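Local coordinates for Non-sulfated chondroitin lyase E66 (Autographa californica nucleopolyhedrovirus, PDB 3VSN), which is a chondroitin lyase of the viral envelope that is essential for oral infectivity and may digest the chondroitin sulfate barrier of the host midgut's peritrophic matrix, at residues T84-Y92 with L105-I116; I28-R36 with Y201-L210. All blocks are in the same frame, centred on the assembly; numbering follows the deposited sequence.

Contact 1. Residues T84-Y92 with L105-I116; sequences TLIGYCVRY and LAYNLINGLRII
Leu109 enters as a knob into the hole made by Leu85, Tyr88, Cys89 and Tyr92. Its CD2 lies 3.7 Å from the carbonyl O of Leu85 and close to Tyr88 CB, while CD1 comes 4.1 Å from Cys89 SG. One turn away, Leu105 straddles two tyrosines: CD1 approaches Tyr88 CD2 obliquely at 3.5 Å, and CD2 lies 3.7 Å from Tyr92 CB. Because Tyr92 has CG anti to the backbone N (chi1 -178°), its ring reaches across the 105-116 helix, past Leu105, and brings CE1 to 3.7 Å from Ala106 CB. Towards the opposite end Leu85 and Ile116 meet tip to tip, CD1 to CD1 at 3.6 Å, and beside them Gly112 presents only backbone to Leu85 CD2. The contact joins neighbouring antiparallel helices of the alpha/alpha toroid, in the N-terminal region related to polysaccharide lyase family 8; the axes of the two segments approach to 10.5 Å, their directions 151° apart. No hydrogen bond crosses between the segments, and the touching residues are buried. Farther out, the hydroxyl of Tyr88 is hydrogen-bonded to Arg58 O, which ties down the far end of that ring, and Trp60 packs on Leu85, Leu105 and Leu109.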
loop_
_atom_site.group_PDB
_atom_site.type_symbol
_atom_site.label_atom_id
_atom_site.label_comp_id
_atom_site.label_asym_id
_atom_site.label_seq_id
_atom_site.Cartn_x
_atom_site.Cartn_y
_atom_site.Cartn_z
ATOM N N THR A 84 -11.382 22.773 7.103
ATOM C CA THR A 84 -12.377 23.410 6.246
ATOM C C THR A 84 -11.866 24.739 5.671
ATOM O O THR A 84 -12.105 25.037 4.497
ATOM C CB THR A 84 -13.721 23.578 6.988
ATOM O OG1 THR A 84 -14.127 22.307 7.513
ATOM C CG2 THR A 84 -14.805 24.092 6.060
ATOM N N LEU A 85 -11.153 25.517 6.488
ATOM C CA LEU A 85 -10.503 26.744 6.019
ATOM C C LEU A 85 -9.474 26.466 4.922
ATOM O O LEU A 85 -9.439 27.167 3.907
ATOM C CB LEU A 85 -9.838 27.500 7.178
ATOM C CG LEU A 85 -10.729 28.330 8.106
ATOM C CD1 LEU A 85 -9.909 28.854 9.272
ATOM C CD2 LEU A 85 -11.393 29.475 7.353
ATOM N N ILE A 86 -8.641 25.448 5.134
ATOM C CA ILE A 86 -7.660 25.035 4.126
ATOM C C ILE A 86 -8.371 24.592 2.843
ATOM O O ILE A 86 -7.970 24.979 1.745
ATOM C CB ILE A 86 -6.701 23.941 4.656
ATOM C CG1 ILE A 86 -5.814 24.512 5.773
ATOM C CG2 ILE A 86 -5.841 23.374 3.525
ATOM C CD1 ILE A 86 -5.126 23.463 6.626
ATOM N N GLY A 87 -9.439 23.808 2.989
ATOM C CA GLY A 87 -10.252 23.390 1.840
ATOM C C GLY A 87 -10.797 24.565 1.039
ATOM O O GLY A 87 -10.835 24.525 -0.197
ATOM N N TYR A 88 -11.218 25.614 1.745
ATOM C CA TYR A 88 -11.704 26.835 1.102
ATOM C C TYR A 88 -10.589 27.628 0.411
ATOM O O TYR A 88 -10.832 28.266 -0.613
ATOM C CB TYR A 88 -12.459 27.722 2.100
ATOM C CG TYR A 88 -13.956 27.468 2.161
ATOM C CD1 TYR A 88 -14.549 26.950 3.311
ATOM C CD2 TYR A 88 -14.776 27.748 1.064
ATOM C CE1 TYR A 88 -15.916 26.722 3.371
ATOM C CE2 TYR A 88 -16.144 27.521 1.114
ATOM C CZ TYR A 88 -16.705 27.008 2.267
ATOM O OH TYR A 88 -18.062 26.786 2.325
ATOM N N CYS A 89 -9.377 27.586 0.967
ATOM C CA CYS A 89 -8.208 28.178 0.308
ATOM C C CYS A 89 -7.970 27.548 -1.055
ATOM O O CYS A 89 -7.711 28.250 -2.033
ATOM C CB CYS A 89 -6.949 28.023 1.162
ATOM S SG CYS A 89 -6.911 29.078 2.623
ATOM N N VAL A 90 -8.064 26.222 -1.111
ATOM C CA VAL A 90 -7.870 25.477 -2.357
ATOM C C VAL A 90 -8.949 25.854 -3.382
ATOM O O VAL A 90 -8.648 26.055 -4.563
ATOM C CB VAL A 90 -7.820 23.948 -2.105
ATOM C CG1 VAL A 90 -7.666 23.173 -3.410
ATOM C CG2 VAL A 90 -6.680 23.602 -1.152
ATOM N N ARG A 91 -10.193 25.973 -2.918
ATOM C CA ARG A 91 -11.312 26.425 -3.756
ATOM C C ARG A 91 -11.087 27.840 -4.288
ATOM O O ARG A 91 -11.307 28.109 -5.472
ATOM C CB ARG A 91 -12.635 26.376 -2.985
ATOM C CG ARG A 91 -13.141 24.979 -2.660
ATOM C CD ARG A 91 -14.611 25.008 -2.265
ATOM N NE ARG A 91 -15.451 25.447 -3.377
ATOM C CZ ARG A 91 -16.763 25.652 -3.308
ATOM N NH1 ARG A 91 -17.422 25.462 -2.169
ATOM N NH2 ARG A 91 -17.422 26.054 -4.387
ATOM N N TYR A 92 -10.656 28.739 -3.407
ATOM C CA TYR A 92 -10.367 30.123 -3.784
ATOM C C TYR A 92 -9.296 30.196 -4.877
ATOM O O TYR A 92 -9.357 31.041 -5.776
ATOM C CB TYR A 92 -9.907 30.918 -2.557
ATOM C CG TYR A 92 -9.625 32.371 -2.860
ATOM C CD1 TYR A 92 -10.654 33.311 -2.851
ATOM C CD2 TYR A 92 -8.336 32.804 -3.171
ATOM C CE1 TYR A 92 -10.404 34.644 -3.132
ATOM C CE2 TYR A 92 -8.078 34.135 -3.460
ATOM C CZ TYR A 92 -9.117 35.048 -3.439
ATOM O OH TYR A 92 -8.868 36.368 -3.723
ATOM N N LEU A 105 -15.343 35.249 -0.429
ATOM C CA LEU A 105 -14.572 34.133 0.129
ATOM C C LEU A 105 -13.238 34.616 0.705
ATOM O O LEU A 105 -12.821 34.159 1.772
ATOM C CB LEU A 105 -14.345 33.028 -0.915
ATOM C CG LEU A 105 -13.533 31.790 -0.489
ATOM C CD1 LEU A 105 -14.051 31.191 0.813
ATOM C CD2 LEU A 105 -13.525 30.741 -1.593
ATOM N N ALA A 106 -12.582 35.540 0.004
ATOM C CA ALA A 106 -11.335 36.137 0.487
ATOM C C ALA A 106 -11.545 36.763 1.866
ATOM O O ALA A 106 -10.772 36.510 2.796
ATOM C CB ALA A 106 -10.819 37.175 -0.500
ATOM N N TYR A 107 -12.608 37.559 1.986
ATOM C CA TYR A 107 -12.993 38.162 3.255
ATOM C C TYR A 107 -13.263 37.100 4.315
ATOM O O TYR A 107 -12.814 37.233 5.452
ATOM C CB TYR A 107 -14.223 39.069 3.098
ATOM C CG TYR A 107 -14.806 39.495 4.428
ATOM C CD1 TYR A 107 -14.277 40.581 5.126
ATOM C CD2 TYR A 107 -15.866 38.790 5.005
ATOM C CE1 TYR A 107 -14.796 40.964 6.354
ATOM C CE2 TYR A 107 -16.391 39.163 6.232
ATOM C CZ TYR A 107 -15.852 40.250 6.901
ATOM O OH TYR A 107 -16.370 40.624 8.119
ATOM N N ASN A 108 -14.006 36.058 3.946
ATOM C CA ASN A 108 -14.323 34.987 4.884
ATOM C C ASN A 108 -13.073 34.277 5.405
ATOM O O ASN A 108 -13.003 33.917 6.580
ATOM C CB ASN A 108 -15.317 33.993 4.275
ATOM C CG ASN A 108 -16.757 34.458 4.408
ATOM O OD1 ASN A 108 -17.131 35.078 5.405
ATOM N ND2 ASN A 108 -17.575 34.156 3.402
ATOM N N LEU A 109 -12.083 34.109 4.529
ATOM C CA LEU A 109 -10.816 33.486 4.907
ATOM C C LEU A 109 -10.020 34.336 5.904
ATOM O O LEU A 109 -9.613 33.834 6.953
ATOM C CB LEU A 109 -9.978 33.142 3.667
ATOM C CG LEU A 109 -10.491 31.997 2.780
ATOM C CD1 LEU A 109 -9.648 31.869 1.520
ATOM C CD2 LEU A 109 -10.539 30.669 3.533
ATOM N N ILE A 110 -9.812 35.615 5.591
ATOM C CA ILE A 110 -9.094 36.500 6.517
ATOM C C ILE A 110 -9.861 36.679 7.839
ATOM O O ILE A 110 -9.252 36.697 8.913
ATOM C CB ILE A 110 -8.676 37.849 5.869
ATOM C CG1 ILE A 110 -7.666 38.596 6.753
ATOM C CG2 ILE A 110 -9.881 38.732 5.568
ATOM C CD1 ILE A 110 -6.319 37.913 6.879
ATOM N N ASN A 111 -11.190 36.772 7.752
ATOM C CA ASN A 111 -12.050 36.848 8.935
ATOM C C ASN A 111 -11.916 35.599 9.808
ATOM O O ASN A 111 -11.840 35.696 11.034
ATOM C CB ASN A 111 -13.514 37.065 8.531
ATOM C CG ASN A 111 -14.433 37.270 9.725
ATOM O OD1 ASN A 111 -14.151 38.076 10.615
ATOM N ND2 ASN A 111 -15.549 36.543 9.743
ATOM N N GLY A 112 -11.877 34.432 9.162
ATOM C CA GLY A 112 -11.656 33.163 9.854
ATOM C C GLY A 112 -10.338 33.128 10.603
ATOM O O GLY A 112 -10.274 32.638 11.734
ATOM N N LEU A 113 -9.288 33.655 9.976
ATOM C CA LEU A 113 -7.964 33.722 10.599
ATOM C C LEU A 113 -7.957 34.675 11.796
ATOM O O LEU A 113 -7.390 34.352 12.842
ATOM C CB LEU A 113 -6.892 34.124 9.576
ATOM C CG LEU A 113 -5.421 33.978 9.986
ATOM C CD1 LEU A 113 -5.086 32.538 10.358
ATOM C CD2 LEU A 113 -4.510 34.468 8.870
ATOM N N ARG A 114 -8.593 35.837 11.634
ATOM C CA ARG A 114 -8.766 36.804 12.724
ATOM C C ARG A 114 -9.471 36.183 13.926
ATOM O O ARG A 114 -9.055 36.398 15.067
ATOM C CB ARG A 114 -9.568 38.022 12.253
ATOM C CG ARG A 114 -8.825 38.957 11.319
ATOM C CD ARG A 114 -9.774 40.010 10.771
ATOM N NE ARG A 114 -9.153 40.811 9.720
ATOM C CZ ARG A 114 -9.825 41.469 8.780
ATOM N NH1 ARG A 114 -11.151 41.421 8.748
ATOM N NH2 ARG A 114 -9.169 42.173 7.868
ATOM N N ILE A 115 -10.534 35.421 13.663
ATOM C CA ILE A 115 -11.300 34.761 14.725
ATOM C C ILE A 115 -10.420 33.786 15.517
ATOM O O ILE A 115 -10.430 33.799 16.749
ATOM C CB ILE A 115 -12.577 34.066 14.185
ATOM C CG1 ILE A 115 -13.581 35.106 13.669
ATOM C CG2 ILE A 115 -13.236 33.225 15.269
ATOM C CD1 ILE A 115 -14.664 34.543 12.769
ATOM N N ILE A 116 -9.643 32.968 14.808
ATOM C CA ILE A 116 -8.712 32.031 15.451
ATOM C C ILE A 116 -7.662 32.757 16.301
ATOM O O ILE A 116 -7.400 32.364 17.441
ATOM C CB ILE A 116 -8.025 31.100 14.420
ATOM C CG1 ILE A 116 -9.056 30.170 13.776
ATOM C CG2 ILE A 116 -6.924 30.276 15.079
ATOM C CD1 ILE A 116 -8.548 29.434 12.552
#

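Contact 2. Residues I28-R36 with Y201-L210. Unlike the reference sequence in segment 201-210: Met204 (reference Ile).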
loop_
_atom_site.group_PDB
_atom_site.type_symbol
_atom_site.label_atom_id
_atom_site.label_comp_id
_atom_site.label_asym_id
_atom_site.label_seq_id
_atom_site.Cartn_x
_atom_site.Cartn_y
_atom_site.Cartn_z
ATOM N N ILE A 28 11.537 40.373 -1.590
ATOM C CA ILE A 28 12.515 39.301 -1.956
ATOM C C ILE A 28 11.994 38.372 -3.057
ATOM O O ILE A 28 10.815 37.991 -3.078
ATOM C CB ILE A 28 13.030 38.522 -0.713
ATOM C CG1 ILE A 28 14.516 38.817 -0.480
ATOM C CG2 ILE A 28 12.840 37.019 -0.857
ATOM C CD1 ILE A 28 15.165 37.971 0.607
ATOM N N GLN A 29 12.901 38.043 -3.974
ATOM C CA GLN A 29 12.647 37.134 -5.088
ATOM C C GLN A 29 12.256 35.743 -4.601
ATOM O O GLN A 29 11.286 35.163 -5.084
ATOM C CB GLN A 29 13.899 37.029 -5.966
ATOM C CG GLN A 29 14.216 38.277 -6.772
ATOM C CD GLN A 29 13.452 38.327 -8.078
ATOM O OE1 GLN A 29 12.244 38.573 -8.099
ATOM N NE2 GLN A 29 14.157 38.094 -9.179
ATOM N N GLU A 30 13.027 35.229 -3.644
ATOM C CA GLU A 30 12.830 33.901 -3.070
ATOM C C GLU A 30 11.403 33.712 -2.546
ATOM O O GLU A 30 10.748 32.715 -2.861
ATOM C CB GLU A 30 13.844 33.676 -1.947
ATOM C CG GLU A 30 14.267 32.234 -1.743
ATOM C CD GLU A 30 15.517 32.124 -0.893
ATOM O OE1 GLU A 30 15.447 32.404 0.320
ATOM O OE2 GLU A 30 16.573 31.750 -1.441
ATOM N N LEU A 31 10.928 34.683 -1.767
ATOM C CA LEU A 31 9.586 34.643 -1.191
ATOM C C LEU A 31 8.501 34.660 -2.265
ATOM O O LEU A 31 7.581 33.840 -2.234
ATOM C CB LEU A 31 9.379 35.799 -0.201
ATOM C CG LEU A 31 8.004 35.952 0.465
ATOM C CD1 LEU A 31 7.653 34.727 1.300
ATOM C CD2 LEU A 31 7.961 37.209 1.323
ATOM N N GLN A 32 8.613 35.590 -3.211
ATOM C CA GLN A 32 7.628 35.711 -4.283
ATOM C C GLN A 32 7.598 34.468 -5.183
ATOM O O GLN A 32 6.523 34.023 -5.589
ATOM C CB GLN A 32 7.850 36.993 -5.088
ATOM C CG GLN A 32 7.508 38.248 -4.295
ATOM C CD GLN A 32 7.871 39.539 -5.004
ATOM O OE1 GLN A 32 8.628 39.546 -5.976
ATOM N NE2 GLN A 32 7.333 40.646 -4.509
ATOM N N ASN A 33 8.773 33.909 -5.466
ATOM C CA ASN A 33 8.875 32.669 -6.238
ATOM C C ASN A 33 8.253 31.470 -5.517
ATOM O O ASN A 33 7.587 30.645 -6.147
ATOM C CB ASN A 33 10.333 32.364 -6.599
ATOM C CG ASN A 33 10.926 33.367 -7.581
ATOM O OD1 ASN A 33 10.209 34.084 -8.284
ATOM N ND2 ASN A 33 12.251 33.414 -7.634
ATOM N N PHE A 34 8.471 31.370 -4.205
ATOM C CA PHE A 34 7.865 30.288 -3.424
ATOM C C PHE A 34 6.347 30.408 -3.389
ATOM O O PHE A 34 5.641 29.416 -3.573
ATOM C CB PHE A 34 8.409 30.208 -1.993
ATOM C CG PHE A 34 7.679 29.204 -1.139
ATOM C CD1 PHE A 34 7.831 27.837 -1.371
ATOM C CD2 PHE A 34 6.802 29.618 -0.137
ATOM C CE1 PHE A 34 7.145 26.905 -0.612
ATOM C CE2 PHE A 34 6.117 28.688 0.631
ATOM C CZ PHE A 34 6.289 27.328 0.391
ATOM N N GLU A 35 5.851 31.621 -3.152
ATOM C CA GLU A 35 4.411 31.858 -3.116
ATOM C C GLU A 35 3.752 31.548 -4.459
ATOM O O GLU A 35 2.647 31.007 -4.496
ATOM C CB GLU A 35 4.094 33.280 -2.644
ATOM C CG GLU A 35 4.323 33.474 -1.150
ATOM C CD GLU A 35 4.045 34.887 -0.670
ATOM O OE1 GLU A 35 3.638 35.738 -1.493
ATOM O OE2 GLU A 35 4.238 35.146 0.540
ATOM N N ARG A 36 4.449 31.861 -5.551
ATOM C CA ARG A 36 3.982 31.529 -6.900
ATOM C C ARG A 36 3.916 30.012 -7.114
ATOM O O ARG A 36 2.917 29.487 -7.615
ATOM C CB ARG A 36 4.889 32.176 -7.958
ATOM C CG ARG A 36 4.379 32.033 -9.386
ATOM C CD ARG A 36 5.173 32.890 -10.366
ATOM N NE ARG A 36 4.984 34.321 -10.120
ATOM C CZ ARG A 36 5.908 35.127 -9.601
ATOM N NH1 ARG A 36 7.110 34.660 -9.277
ATOM N NH2 ARG A 36 5.627 36.407 -9.409
ATOM N N TYR A 201 8.226 28.697 5.868
ATOM C CA TYR A 201 7.521 29.829 5.279
ATOM C C TYR A 201 7.463 31.036 6.227
ATOM O O TYR A 201 7.673 32.171 5.793
ATOM C CB TYR A 201 6.117 29.436 4.803
ATOM C CG TYR A 201 5.350 30.594 4.195
ATOM C CD1 TYR A 201 5.824 31.253 3.057
ATOM C CD2 TYR A 201 4.160 31.042 4.767
ATOM C CE1 TYR A 201 5.128 32.320 2.507
ATOM C CE2 TYR A 201 3.459 32.105 4.223
ATOM C CZ TYR A 201 3.946 32.742 3.102
ATOM O OH TYR A 201 3.237 33.791 2.570
ATOM N N SER A 202 7.203 30.791 7.511
ATOM C CA SER A 202 7.165 31.880 8.496
ATOM C C SER A 202 8.513 32.599 8.594
ATOM O O SER A 202 8.556 33.822 8.735
ATOM C CB SER A 202 6.689 31.397 9.874
ATOM O OG SER A 202 7.672 30.623 10.539
ATOM N N GLN A 203 9.603 31.839 8.500
ATOM C CA GLN A 203 10.950 32.417 8.489
ATOM C C GLN A 203 11.237 33.222 7.220
ATOM O O GLN A 203 11.917 34.253 7.270
ATOM C CB GLN A 203 12.012 31.337 8.702
ATOM C CG GLN A 203 12.125 30.836 10.134
ATOM C CD GLN A 203 12.758 31.850 11.072
ATOM O OE1 GLN A 203 12.090 32.755 11.575
ATOM N NE2 GLN A 203 14.051 31.692 11.323
ATOM N N MET A 204 10.713 32.761 6.087
ATOM C CA MET A 204 10.836 33.498 4.831
ATOM C C MET A 204 10.090 34.832 4.907
ATOM O O MET A 204 10.574 35.849 4.402
ATOM C CB MET A 204 10.324 32.665 3.659
ATOM C CG MET A 204 11.146 31.415 3.384
ATOM S SD MET A 204 10.398 30.398 2.101
ATOM C CE MET A 204 10.901 31.294 0.636
ATOM N N LEU A 205 8.921 34.821 5.550
ATOM C CA LEU A 205 8.148 36.046 5.783
ATOM C C LEU A 205 8.898 37.054 6.660
ATOM O O LEU A 205 8.724 38.264 6.505
ATOM C CB LEU A 205 6.788 35.726 6.407
ATOM C CG LEU A 205 5.712 35.091 5.521
ATOM C CD1 LEU A 205 4.523 34.717 6.387
ATOM C CD2 LEU A 205 5.281 36.020 4.390
ATOM N N ARG A 206 9.724 36.541 7.573
ATOM C CA ARG A 206 10.563 37.372 8.442
ATOM C C ARG A 206 11.816 37.884 7.725
ATOM O O ARG A 206 12.575 38.678 8.282
ATOM C CB ARG A 206 10.951 36.608 9.715
ATOM C CG ARG A 206 9.775 36.280 10.621
ATOM C CD ARG A 206 10.194 35.555 11.890
ATOM N NE ARG A 206 9.018 35.016 12.564
ATOM C CZ ARG A 206 8.593 33.759 12.454
ATOM N NH1 ARG A 206 9.268 32.880 11.724
ATOM N NH2 ARG A 206 7.496 33.379 13.090
ATOM N N GLY A 207 12.038 37.418 6.499
ATOM C CA GLY A 207 13.146 37.905 5.681
ATOM C C GLY A 207 14.400 37.051 5.644
ATOM O O GLY A 207 15.379 37.423 4.994
ATOM N N TYR A 208 14.386 35.910 6.334
ATOM C CA TYR A 208 15.503 34.962 6.269
ATOM C C TYR A 208 15.547 34.247 4.916
ATOM O O TYR A 208 14.504 33.883 4.368
ATOM C CB TYR A 208 15.406 33.920 7.384
ATOM C CG TYR A 208 15.554 34.462 8.789
ATOM C CD1 TYR A 208 16.813 34.753 9.318
ATOM C CD2 TYR A 208 14.437 34.657 9.601
ATOM C CE1 TYR A 208 16.950 35.240 10.611
ATOM C CE2 TYR A 208 14.564 35.140 10.895
ATOM C CZ TYR A 208 15.821 35.431 11.394
ATOM O OH TYR A 208 15.946 35.910 12.679
ATOM N N SER A 209 16.750 34.047 4.382
ATOM C CA SER A 209 16.912 33.291 3.141
ATOM C C SER A 209 16.811 31.796 3.432
ATOM O O SER A 209 17.034 31.365 4.564
ATOM C CB SER A 209 18.243 33.619 2.457
ATOM O OG SER A 209 19.330 32.987 3.115
ATOM N N LEU A 210 16.475 31.014 2.410
ATOM C CA LEU A 210 16.388 29.559 2.553
ATOM C C LEU A 210 17.718 28.936 3.000
ATOM O O LEU A 210 17.724 27.982 3.780
ATOM C CB LEU A 210 15.861 28.907 1.267
ATOM C CG LEU A 210 14.359 29.098 1.016
ATOM C CD1 LEU A 210 13.960 28.716 -0.402
ATOM C CD2 LEU A 210 13.533 28.323 2.033
HETATM O O HOH W 1 13.455 33.657 1.756
#
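The rings of Phe34 and Tyr201 meet obliquely, planes 41° apart, with Tyr201 CD1 at the edge of Phe34, 3.5 Å from its CE2. Leu31 crosses the tyrosine at about a right angle and sets CD1 3.7 Å from Tyr201 CE1. At the far end of the same ring, Tyr201 OH donates to Glu35 OE2 over 2.6 Å, reaching the carboxylate from above its plane; the oxygen itself lies at the edge of the tyrosine ring. Met204, which replaces the isoleucine of the reference sequence, makes a Met-aromatic contact, its SD 4.7 Å from the centroid of the Phe34 ring. The bend at chi3 (79°) turns CE against helix 29-48, where Glu30 O and Phe34 CB each lie 3.8 Å away. Glu30, its chain extended beyond CG, crosses Leu210, which follows the Schellman turn at Gly207, and accepts its backbone N-H on the syn side of OE1 but tilted out of the carboxylate plane (2.7 Å). A water also donates to this oxygen and to Tyr208 O. Glu35 OE2 is shared by the hydroxyls of Tyr201 and Tyr161, and OE1 bonds Asn156 ND2, so both carboxylate oxygens are engaged. Within the alpha/alpha toroid, helix 29-48 lies against the C-terminal part of helix 189-205 and the start of helix 210-214, with helices 138-154, 161-175 and 262-269 packing around the join.

Both contacts belong to the helical N-terminal part of the chain, far from the beta-rich remainder, and their centres lie 22 Å apart. They do not touch; their nearest atoms are about 9 Å from each other. In chain order the 28-36 segment comes first, then both halves of contact 1, then 201-210. Contact 1 therefore pairs helices that are close in sequence, 75-93 and 103-119, whereas contact 2 holds the first helix of the chain, 29-48, against helix 189-205, with 164 residues between its segments. Helix 138-154 packs against side chains of both. Both lie within the alpha/alpha toroid, away from the annotated catalytic residues.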